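Local coordinates for protein 223aa long hypothetical arylmalonate decarboxylase (Sulfolobus tokodaii, PDB 2DGD) that probably acts as an arylmalonate decarboxylase, a lyase that removes one carboxyl group of an arylmalonate as carbon dioxide, although its function has not been established, at residues P95-L103 against E125-F134; I150-Y159 against A181-L191. All coordinates share one frame; numbering follows the deposited sequence.

The two interactions illustrate how an alpha/beta domain is closed stage by stage along the chain. Interaction 1 comes first: helix 95-105 meets the end of helix 119-130 and the turn behind it, and so closes a loop that carries strand 110-115. Interaction 2 opens only afterwards, its two segments bracketing the rest of helix 155-163, helix 166-169 and strand 174-177. The two loops are in series and neither nest nor cross. The centres of interaction 1 and interaction 2 lie about 20 Å apart. The nearest atoms of interaction 1 and interaction 2 are about 9 Å apart, so the two do not touch. Both tie helices and loops to the parallel sheet formed by strands 135-141, 110-115, 174-177 and 199-201.

Interaction 1: residues P95-L103 against E125-F134; sequences PEESVYELL and EVEWWRNKGF
W129 NE1 donates to E125 OE2 at 2.9 Å, and this bond fixes the turn of the indole ring that E96, V99 and Y100 meet from the other helix. The N-H...acceptor angle is 152°; the oxygen lies nearly in the ring plane and is met on the anti side of its carboxylate. A second carboxylate lies beside E125 OE2, with E96 OE1 at 3.6 Å, and the amine of K132 is in the same neighbourhood. From the far rim of the indole, W129 CH2 reaches V99 CG1 at 3.5 Å, the two side chains crossing at about a right angle, while the backbone O of E96 lies at the ring edge. Y100 leaves the helix with CG opposite its backbone N (chi1 -178°), which carries its ring over to the turn that follows helix 119-130. There Y100 CD1 meets F134 CE1 at 3.7 Å, rim against rim with the planes at 85°. K132 O lies at the edge of the same tyrosine ring, 3.6 Å from Y100 CE1. The positive phi of G133, with its N bonded to R130 O and a weak bond from F134 N to W129 O, is consistent with a Schellman motif that folds F134 back toward the first helix. L103 CB then rests 4.0 Å from F134 CZ. Side chains thus bridge the gap between the segments 95-103 and 125-130, whose axes come no closer than 12.7 Å. Beyond this layer W129 packs on I136 of strand 135-141 and meets the ring of Y176 in strand 174-177, L103 leans on V200 of strand 199-201, and V99 touches A205 of helix 202-214.

Interaction 2: residues I150-Y159 against A181-L191; sequences ISNTPIFTIY and ALSTYEAVQYL
Two successive beta-alpha-beta crossovers of a parallel sheet lie side by side here: helices 147-151 and 155-163 belong to the first, while the loop after strand 174-177 and helix 187-195 belong to the second. At the loop end L182 CD2 touches both I150 CG2 and the T153 side chain, 3.5 Å from T153 OG1. That hydroxyl is itself tied down, donating to I150 O at 2.6 Å, where T153 N also arrives from the same face. A water links the two segments, accepting from S183 N at 2.8 Å and donating to the carbonyls S151 O and T153 O. Between the helices the small A187 CB lets I158 CG2 come to 3.7 Å. I155 holds CG1 opposite its own carbonyl carbon (chi1 -65°), which lays I155 CD1 across the bent chain of E186 at about a right angle, 3.5 Å from E186 CB; I155 CG2 meanwhile faces A187. Trading I155 for an alanine would probably open a gap beside A187 and set the aliphatic part of E186 freer to turn. The carboxylate of E186 is hydrogen-bonded through OE1 to Y21 OH. Farther along, F156 CZ stands 3.7 Å from Y190 CE1, over one face of that ring but toward its rim, with the planes at 42°. L191 CD2 lies over a face of the Y159 ring, 3.5 Å from Y159 CD2, and Y159 OH makes a hydrogen bond with D194. Y190 OH is hydrogen-bonded to E29 of a second subunit, so this end of the contact adjoins a subunit interface. Toward the sheet, I158, L182 and L191 all pack on I177 of strand 174-177, and L191 also touches V199 of strand 199-201.

Interaction 1: residues P95-L103 against E125-F134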
loop_
_atom_site.group_PDB
_atom_site.type_symbol
_atom_site.label_atom_id
_atom_site.label_comp_id
_atom_site.label_asym_id
_atom_site.label_seq_id
_atom_site.Cartn_x
_atom_site.Cartn_y
_atom_site.Cartn_z
ATOM N N PRO A 95 -16.904 1.422 33.381
ATOM C CA PRO A 95 -16.822 0.272 32.475
ATOM C C PRO A 95 -17.809 -0.867 32.727
ATOM O O PRO A 95 -18.427 -1.366 31.785
ATOM C CB PRO A 95 -15.351 -0.158 32.576
ATOM C CG PRO A 95 -14.840 0.520 33.816
ATOM C CD PRO A 95 -15.563 1.820 33.837
ATOM N N GLU A 96 -17.969 -1.271 33.983
ATOM C CA GLU A 96 -18.889 -2.353 34.323
ATOM C C GLU A 96 -20.322 -2.035 33.880
ATOM O O GLU A 96 -21.027 -2.897 33.362
ATOM C CB GLU A 96 -18.840 -2.618 35.830
ATOM C CG GLU A 96 -19.692 -3.785 36.282
ATOM C CD GLU A 96 -19.061 -4.552 37.432
ATOM O OE1 GLU A 96 -18.031 -5.241 37.211
ATOM O OE2 GLU A 96 -19.596 -4.464 38.558
ATOM N N GLU A 97 -20.747 -0.793 34.083
ATOM C CA GLU A 97 -22.084 -0.374 33.688
ATOM C C GLU A 97 -22.186 -0.249 32.169
ATOM O O GLU A 97 -23.260 -0.417 31.596
ATOM C CB GLU A 97 -22.433 0.964 34.342
ATOM C CG GLU A 97 -22.483 0.921 35.864
ATOM C CD GLU A 97 -23.028 2.215 36.486
ATOM O OE1 GLU A 97 -23.109 2.275 37.740
ATOM O OE2 GLU A 97 -23.376 3.164 35.732
ATOM N N SER A 98 -21.064 0.052 31.522
ATOM C CA SER A 98 -21.017 0.187 30.068
ATOM C C SER A 98 -21.266 -1.182 29.455
ATOM O O SER A 98 -21.985 -1.313 28.463
ATOM C CB SER A 98 -19.646 0.700 29.623
ATOM O OG SER A 98 -19.350 1.950 30.212
ATOM N N VAL A 99 -20.657 -2.201 30.054
ATOM C CA VAL A 99 -20.814 -3.570 29.592
ATOM C C VAL A 99 -22.288 -3.938 29.621
ATOM O O VAL A 99 -22.814 -4.518 28.677
ATOM C CB VAL A 99 -20.054 -4.554 30.498
ATOM C CG1 VAL A 99 -20.354 -5.981 30.080
ATOM C CG2 VAL A 99 -18.564 -4.280 30.425
ATOM N N TYR A 100 -22.950 -3.591 30.718
ATOM C CA TYR A 100 -24.359 -3.895 30.878
ATOM C C TYR A 100 -25.198 -3.253 29.781
ATOM O O TYR A 100 -26.010 -3.920 29.148
ATOM C CB TYR A 100 -24.851 -3.429 32.243
ATOM C CG TYR A 100 -26.300 -3.759 32.483
ATOM C CD1 TYR A 100 -26.698 -5.062 32.762
ATOM C CD2 TYR A 100 -27.286 -2.774 32.372
ATOM C CE1 TYR A 100 -28.038 -5.378 32.922
ATOM C CE2 TYR A 100 -28.625 -3.080 32.528
ATOM C CZ TYR A 100 -28.995 -4.383 32.800
ATOM O OH TYR A 100 -30.324 -4.695 32.942
ATOM N N GLU A 101 -25.002 -1.961 29.552
ATOM C CA GLU A 101 -25.765 -1.267 28.523
ATOM C C GLU A 101 -25.479 -1.838 27.140
ATOM O O GLU A 101 -26.393 -2.023 26.338
ATOM C CB GLU A 101 -25.458 0.232 28.545
ATOM C CG GLU A 101 -25.860 0.918 29.852
ATOM C CD GLU A 101 -27.357 0.817 30.148
ATOM O OE1 GLU A 101 -27.756 1.120 31.292
ATOM O OE2 GLU A 101 -28.134 0.443 29.239
ATOM N N LEU A 102 -24.210 -2.132 26.870
ATOM C CA LEU A 102 -23.822 -2.686 25.581
ATOM C C LEU A 102 -24.453 -4.053 25.341
ATOM O O LEU A 102 -24.983 -4.315 24.262
ATOM C CB LEU A 102 -22.300 -2.797 25.486
ATOM C CG LEU A 102 -21.760 -3.330 24.156
ATOM C CD1 LEU A 102 -22.271 -2.497 22.998
ATOM C CD2 LEU A 102 -20.244 -3.314 24.192
ATOM N N LEU A 103 -24.394 -4.922 26.346
ATOM C CA LEU A 103 -24.982 -6.254 26.231
ATOM C C LEU A 103 -26.489 -6.142 26.028
ATOM O O LEU A 103 -27.080 -6.874 25.228
ATOM C CB LEU A 103 -24.688 -7.087 27.479
ATOM C CG LEU A 103 -23.244 -7.548 27.653
ATOM C CD1 LEU A 103 -23.097 -8.290 28.968
ATOM C CD2 LEU A 103 -22.854 -8.434 26.499
ATOM N N GLU A 125 -18.236 -12.833 40.336
ATOM C CA GLU A 125 -18.504 -12.095 39.101
ATOM C C GLU A 125 -19.671 -12.734 38.376
ATOM O O GLU A 125 -20.520 -12.047 37.826
ATOM C CB GLU A 125 -17.277 -12.120 38.195
ATOM C CG GLU A 125 -17.327 -11.141 37.037
ATOM C CD GLU A 125 -17.161 -9.709 37.499
ATOM O OE1 GLU A 125 -16.397 -9.507 38.473
ATOM O OE2 GLU A 125 -17.774 -8.795 36.890
ATOM N N VAL A 126 -19.685 -14.061 38.366
ATOM C CA VAL A 126 -20.749 -14.826 37.741
ATOM C C VAL A 126 -22.071 -14.448 38.402
ATOM O O VAL A 126 -23.043 -14.129 37.731
ATOM C CB VAL A 126 -20.511 -16.340 37.932
ATOM C CG1 VAL A 126 -21.750 -17.127 37.553
ATOM C CG2 VAL A 126 -19.329 -16.778 37.100
ATOM N N GLU A 127 -22.094 -14.483 39.727
ATOM C CA GLU A 127 -23.297 -14.150 40.479
ATOM C C GLU A 127 -23.734 -12.712 40.252
ATOM O O GLU A 127 -24.921 -12.403 40.219
ATOM C CB GLU A 127 -23.057 -14.421 41.973
ATOM C CG GLU A 127 -23.667 -13.415 42.953
ATOM C CD GLU A 127 -22.678 -12.310 43.373
ATOM O OE1 GLU A 127 -22.325 -11.450 42.529
ATOM O OE2 GLU A 127 -22.248 -12.309 44.555
ATOM N N TRP A 128 -22.763 -11.833 40.079
ATOM C CA TRP A 128 -23.054 -10.431 39.866
ATOM C C TRP A 128 -23.783 -10.194 38.549
ATOM O O TRP A 128 -24.670 -9.352 38.468
ATOM C CB TRP A 128 -21.750 -9.631 39.926
ATOM C CG TRP A 128 -21.908 -8.194 39.609
ATOM C CD1 TRP A 128 -21.691 -7.595 38.404
ATOM C CD2 TRP A 128 -22.338 -7.167 40.499
ATOM N NE1 TRP A 128 -21.957 -6.254 38.487
ATOM C CE2 TRP A 128 -22.357 -5.960 39.762
ATOM C CE3 TRP A 128 -22.711 -7.144 41.847
ATOM C CZ2 TRP A 128 -22.736 -4.736 40.331
ATOM C CZ3 TRP A 128 -23.089 -5.924 42.416
ATOM C CH2 TRP A 128 -23.097 -4.737 41.656
ATOM N N TRP A 129 -23.426 -10.947 37.523
ATOM C CA TRP A 129 -24.067 -10.777 36.236
ATOM C C TRP A 129 -25.399 -11.496 36.114
ATOM O O TRP A 129 -26.288 -11.066 35.375
ATOM C CB TRP A 129 -23.108 -11.204 35.122
ATOM C CG TRP A 129 -22.047 -10.175 34.936
ATOM C CD1 TRP A 129 -20.812 -10.148 35.524
ATOM C CD2 TRP A 129 -22.199 -8.921 34.261
ATOM N NE1 TRP A 129 -20.193 -8.947 35.267
ATOM C CE2 TRP A 129 -21.021 -8.174 34.495
ATOM C CE3 TRP A 129 -23.223 -8.351 33.484
ATOM C CZ2 TRP A 129 -20.839 -6.885 33.985
ATOM C CZ3 TRP A 129 -23.042 -7.069 32.976
ATOM C CH2 TRP A 129 -21.856 -6.351 33.231
ATOM N N ARG A 130 -25.540 -12.589 36.846
ATOM C CA ARG A 130 -26.772 -13.354 36.821
ATOM C C ARG A 130 -27.881 -12.522 37.458
ATOM O O ARG A 130 -28.997 -12.467 36.947
ATOM C CB ARG A 130 -26.564 -14.656 37.584
ATOM C CG ARG A 130 -27.765 -15.560 37.651
ATOM C CD ARG A 130 -27.383 -16.842 38.363
ATOM N NE ARG A 130 -26.522 -17.696 37.543
ATOM C CZ ARG A 130 -25.431 -18.324 37.987
ATOM N NH1 ARG A 130 -25.044 -18.190 39.254
ATOM N NH2 ARG A 130 -24.738 -19.109 37.166
ATOM N N ASN A 131 -27.564 -11.857 38.566
ATOM C CA ASN A 131 -28.541 -11.025 39.260
ATOM C C ASN A 131 -28.950 -9.828 38.421
ATOM O O ASN A 131 -29.945 -9.173 38.710
ATOM C CB ASN A 131 -27.988 -10.539 40.603
ATOM C CG ASN A 131 -27.843 -11.664 41.622
ATOM O OD1 ASN A 131 -27.390 -11.440 42.749
ATOM N ND2 ASN A 131 -28.227 -12.880 41.234
ATOM N N LYS A 132 -28.167 -9.536 37.387
ATOM C CA LYS A 132 -28.471 -8.423 36.499
ATOM C C LYS A 132 -29.406 -8.899 35.395
ATOM O O LYS A 132 -29.775 -8.131 34.516
ATOM C CB LYS A 132 -27.196 -7.855 35.879
ATOM C CG LYS A 132 -26.315 -7.093 36.838
ATOM C CD LYS A 132 -25.210 -6.353 36.091
ATOM C CE LYS A 132 -24.311 -5.572 37.044
ATOM N NZ LYS A 132 -23.245 -4.783 36.333
ATOM N N GLY A 133 -29.775 -10.175 35.434
ATOM C CA GLY A 133 -30.685 -10.698 34.435
ATOM C C GLY A 133 -30.080 -11.477 33.283
ATOM O O GLY A 133 -30.625 -11.463 32.174
ATOM N N PHE A 134 -28.961 -12.157 33.520
ATOM C CA PHE A 134 -28.342 -12.936 32.457
ATOM C C PHE A 134 -28.257 -14.404 32.829
ATOM O O PHE A 134 -28.034 -14.747 33.995
ATOM C CB PHE A 134 -26.922 -12.438 32.149
ATOM C CG PHE A 134 -26.861 -11.044 31.599
ATOM C CD1 PHE A 134 -26.636 -9.961 32.442
ATOM C CD2 PHE A 134 -27.035 -10.812 30.240
ATOM C CE1 PHE A 134 -26.585 -8.672 31.940
ATOM C CE2 PHE A 134 -26.984 -9.525 29.729
ATOM C CZ PHE A 134 -26.759 -8.452 30.579
#

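Interaction 2: residues I150-Y159 against A181-L191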
loop_
_atom_site.group_PDB
_atom_site.type_symbol
_atom_site.label_atom_id
_atom_site.label_comp_id
_atom_site.label_asym_id
_atom_site.label_seq_id
_atom_site.Cartn_x
_atom_site.Cartn_y
_atom_site.Cartn_z
ATOM N N ILE A 150 -1.803 -9.889 35.766
ATOM C CA ILE A 150 -2.978 -9.898 34.911
ATOM C C ILE A 150 -2.693 -9.137 33.625
ATOM O O ILE A 150 -3.006 -9.615 32.535
ATOM C CB ILE A 150 -4.179 -9.258 35.631
ATOM C CG1 ILE A 150 -4.540 -10.107 36.855
ATOM C CG2 ILE A 150 -5.363 -9.133 34.685
ATOM C CD1 ILE A 150 -5.655 -9.551 37.686
ATOM N N SER A 151 -2.085 -7.962 33.758
ATOM C CA SER A 151 -1.749 -7.122 32.613
ATOM C C SER A 151 -0.820 -7.829 31.637
ATOM O O SER A 151 -0.901 -7.618 30.422
ATOM C CB SER A 151 -1.079 -5.828 33.079
ATOM O OG SER A 151 -1.955 -5.028 33.850
ATOM N N ASN A 152 0.067 -8.664 32.167
ATOM C CA ASN A 152 1.011 -9.379 31.324
ATOM C C ASN A 152 0.407 -10.502 30.489
ATOM O O ASN A 152 1.108 -11.120 29.698
ATOM C CB ASN A 152 2.143 -9.946 32.177
ATOM C CG ASN A 152 2.972 -8.868 32.827
ATOM O OD1 ASN A 152 3.197 -7.827 32.241
ATOM N ND2 ASN A 152 3.443 -9.119 34.036
ATOM N N THR A 153 -0.886 -10.766 30.647
ATOM C CA THR A 153 -1.518 -11.847 29.903
ATOM C C THR A 153 -1.471 -11.656 28.390
ATOM O O THR A 153 -1.962 -10.656 27.855
ATOM C CB THR A 153 -2.971 -12.026 30.331
ATOM O OG1 THR A 153 -3.033 -12.129 31.758
ATOM C CG2 THR A 153 -3.560 -13.290 29.697
ATOM N N PRO A 154 -0.877 -12.625 27.681
ATOM C CA PRO A 154 -0.728 -12.633 26.223
ATOM C C PRO A 154 -2.065 -12.724 25.485
ATOM O O PRO A 154 -3.027 -13.313 25.982
ATOM C CB PRO A 154 0.133 -13.870 25.969
ATOM C CG PRO A 154 0.876 -14.043 27.242
ATOM C CD PRO A 154 -0.169 -13.764 28.277
ATOM N N ILE A 155 -2.105 -12.147 24.288
ATOM C CA ILE A 155 -3.301 -12.153 23.470
ATOM C C ILE A 155 -3.959 -13.524 23.405
ATOM O O ILE A 155 -5.127 -13.684 23.772
ATOM C CB ILE A 155 -2.984 -11.705 22.041
ATOM C CG1 ILE A 155 -2.523 -10.248 22.061
ATOM C CG2 ILE A 155 -4.207 -11.886 21.151
ATOM C CD1 ILE A 155 -2.115 -9.707 20.707
ATOM N N PHE A 156 -3.213 -14.518 22.944
ATOM C CA PHE A 156 -3.782 -15.847 22.812
ATOM C C PHE A 156 -4.028 -16.614 24.096
ATOM O O PHE A 156 -4.713 -17.630 24.086
ATOM C CB PHE A 156 -2.960 -16.660 21.820
ATOM C CG PHE A 156 -3.144 -16.203 20.407
ATOM C CD1 PHE A 156 -4.371 -16.375 19.769
ATOM C CD2 PHE A 156 -2.131 -15.526 19.736
ATOM C CE1 PHE A 156 -4.588 -15.872 18.480
ATOM C CE2 PHE A 156 -2.340 -15.021 18.450
ATOM C CZ PHE A 156 -3.570 -15.192 17.823
ATOM N N THR A 157 -3.492 -16.138 25.208
ATOM C CA THR A 157 -3.761 -16.803 26.467
ATOM C C THR A 157 -5.201 -16.432 26.802
ATOM O O THR A 157 -5.965 -17.241 27.329
ATOM C CB THR A 157 -2.840 -16.308 27.580
ATOM O OG1 THR A 157 -1.526 -16.838 27.379
ATOM C CG2 THR A 157 -3.358 -16.744 28.925
ATOM N N ILE A 158 -5.562 -15.194 26.480
ATOM C CA ILE A 158 -6.911 -14.692 26.708
ATOM C C ILE A 158 -7.823 -15.390 25.717
ATOM O O ILE A 158 -8.956 -15.734 26.030
ATOM C CB ILE A 158 -6.997 -13.167 26.461
ATOM C CG1 ILE A 158 -6.172 -12.420 27.517
ATOM C CG2 ILE A 158 -8.461 -12.718 26.451
ATOM C CD1 ILE A 158 -6.084 -10.936 27.288
ATOM N N TYR A 159 -7.316 -15.594 24.510
ATOM C CA TYR A 159 -8.086 -16.251 23.479
ATOM C C TYR A 159 -8.426 -17.689 23.868
ATOM O O TYR A 159 -9.579 -18.106 23.768
ATOM C CB TYR A 159 -7.316 -16.215 22.157
ATOM C CG TYR A 159 -8.015 -16.913 21.013
ATOM C CD1 TYR A 159 -7.907 -18.293 20.848
ATOM C CD2 TYR A 159 -8.813 -16.199 20.109
ATOM C CE1 TYR A 159 -8.575 -18.951 19.813
ATOM C CE2 TYR A 159 -9.491 -16.851 19.072
ATOM C CZ TYR A 159 -9.364 -18.227 18.936
ATOM O OH TYR A 159 -10.035 -18.892 17.947
ATOM N N ALA A 181 -7.553 -4.565 33.430
ATOM C CA ALA A 181 -6.097 -4.776 33.442
ATOM C C ALA A 181 -5.660 -5.632 32.244
ATOM O O ALA A 181 -4.504 -5.597 31.830
ATOM C CB ALA A 181 -5.670 -5.436 34.733
ATOM N N LEU A 182 -6.595 -6.404 31.696
ATOM C CA LEU A 182 -6.310 -7.235 30.539
ATOM C C LEU A 182 -6.333 -6.393 29.271
ATOM O O LEU A 182 -7.240 -5.587 29.066
ATOM C CB LEU A 182 -7.360 -8.336 30.406
ATOM C CG LEU A 182 -7.318 -9.543 31.345
ATOM C CD1 LEU A 182 -8.536 -10.424 31.080
ATOM C CD2 LEU A 182 -6.029 -10.333 31.136
ATOM N N SER A 183 -5.325 -6.562 28.427
ATOM C CA SER A 183 -5.284 -5.848 27.162
ATOM C C SER A 183 -6.012 -6.774 26.190
ATOM O O SER A 183 -5.453 -7.783 25.732
ATOM C CB SER A 183 -3.851 -5.646 26.713
ATOM O OG SER A 183 -3.826 -5.077 25.421
ATOM N N THR A 184 -7.259 -6.433 25.890
ATOM C CA THR A 184 -8.091 -7.258 25.029
ATOM C C THR A 184 -8.290 -6.764 23.606
ATOM O O THR A 184 -9.014 -7.378 22.836
ATOM C CB THR A 184 -9.470 -7.438 25.674
ATOM O OG1 THR A 184 -9.982 -6.152 26.050
ATOM C CG2 THR A 184 -9.364 -8.305 26.914
ATOM N N TYR A 185 -7.640 -5.666 23.248
ATOM C CA TYR A 185 -7.791 -5.107 21.908
ATOM C C TYR A 185 -7.735 -6.135 20.772
ATOM O O TYR A 185 -8.597 -6.134 19.898
ATOM C CB TYR A 185 -6.738 -4.028 21.667
ATOM C CG TYR A 185 -6.931 -3.318 20.356
ATOM C CD1 TYR A 185 -6.021 -3.472 19.310
ATOM C CD2 TYR A 185 -8.048 -2.518 20.147
ATOM C CE1 TYR A 185 -6.228 -2.844 18.088
ATOM C CE2 TYR A 185 -8.260 -1.886 18.933
ATOM C CZ TYR A 185 -7.348 -2.054 17.909
ATOM O OH TYR A 185 -7.570 -1.427 16.710
ATOM N N GLU A 186 -6.728 -7.003 20.778
ATOM C CA GLU A 186 -6.593 -8.015 19.733
ATOM C C GLU A 186 -7.411 -9.277 20.017
ATOM O O GLU A 186 -8.215 -9.708 19.188
ATOM C CB GLU A 186 -5.121 -8.414 19.539
ATOM C CG GLU A 186 -4.193 -7.296 19.096
ATOM C CD GLU A 186 -3.663 -6.454 20.258
ATOM O OE1 GLU A 186 -2.933 -5.465 19.990
ATOM O OE2 GLU A 186 -3.964 -6.781 21.438
ATOM N N ALA A 187 -7.191 -9.869 21.189
ATOM C CA ALA A 187 -7.887 -11.090 21.587
ATOM C C ALA A 187 -9.370 -11.052 21.241
ATOM O O ALA A 187 -9.905 -11.967 20.627
ATOM C CB ALA A 187 -7.705 -11.323 23.076
ATOM N N VAL A 188 -10.031 -9.981 21.641
ATOM C CA VAL A 188 -11.448 -9.812 21.387
ATOM C C VAL A 188 -11.813 -9.848 19.893
ATOM O O VAL A 188 -12.884 -10.320 19.526
ATOM C CB VAL A 188 -11.926 -8.509 22.074
ATOM C CG1 VAL A 188 -13.092 -7.915 21.367
ATOM C CG2 VAL A 188 -12.297 -8.818 23.518
ATOM N N GLN A 189 -10.922 -9.376 19.027
ATOM C CA GLN A 189 -11.201 -9.388 17.589
ATOM C C GLN A 189 -11.152 -10.807 17.044
ATOM O O GLN A 189 -12.001 -11.205 16.244
ATOM C CB GLN A 189 -10.190 -8.532 16.836
ATOM C CG GLN A 189 -10.257 -7.062 17.169
ATOM C CD GLN A 189 -9.222 -6.247 16.417
ATOM O OE1 GLN A 189 -9.228 -6.199 15.181
ATOM N NE2 GLN A 189 -8.325 -5.598 17.158
ATOM N N TYR A 190 -10.142 -11.559 17.466
ATOM C CA TYR A 190 -10.004 -12.936 17.033
ATOM C C TYR A 190 -11.213 -13.732 17.499
ATOM O O TYR A 190 -11.836 -14.448 16.719
ATOM C CB TYR A 190 -8.746 -13.557 17.620
ATOM C CG TYR A 190 -7.469 -13.105 16.970
ATOM C CD1 TYR A 190 -6.532 -12.352 17.673
ATOM C CD2 TYR A 190 -7.179 -13.461 15.657
ATOM C CE1 TYR A 190 -5.334 -11.969 17.085
ATOM C CE2 TYR A 190 -5.990 -13.084 15.060
ATOM C CZ TYR A 190 -5.072 -12.339 15.779
ATOM O OH TYR A 190 -3.894 -11.964 15.181
ATOM N N LEU A 191 -11.542 -13.611 18.780
ATOM C CA LEU A 191 -12.684 -14.326 19.315
ATOM C C LEU A 191 -13.968 -13.972 18.559
ATOM O O LEU A 191 -14.713 -14.860 18.144
ATOM C CB LEU A 191 -12.839 -14.023 20.807
ATOM C CG LEU A 191 -11.784 -14.680 21.702
ATOM C CD1 LEU A 191 -11.939 -14.225 23.147
ATOM C CD2 LEU A 191 -11.929 -16.197 21.605
HETATM O O HOH W 1 -3.399 -8.499 29.007
#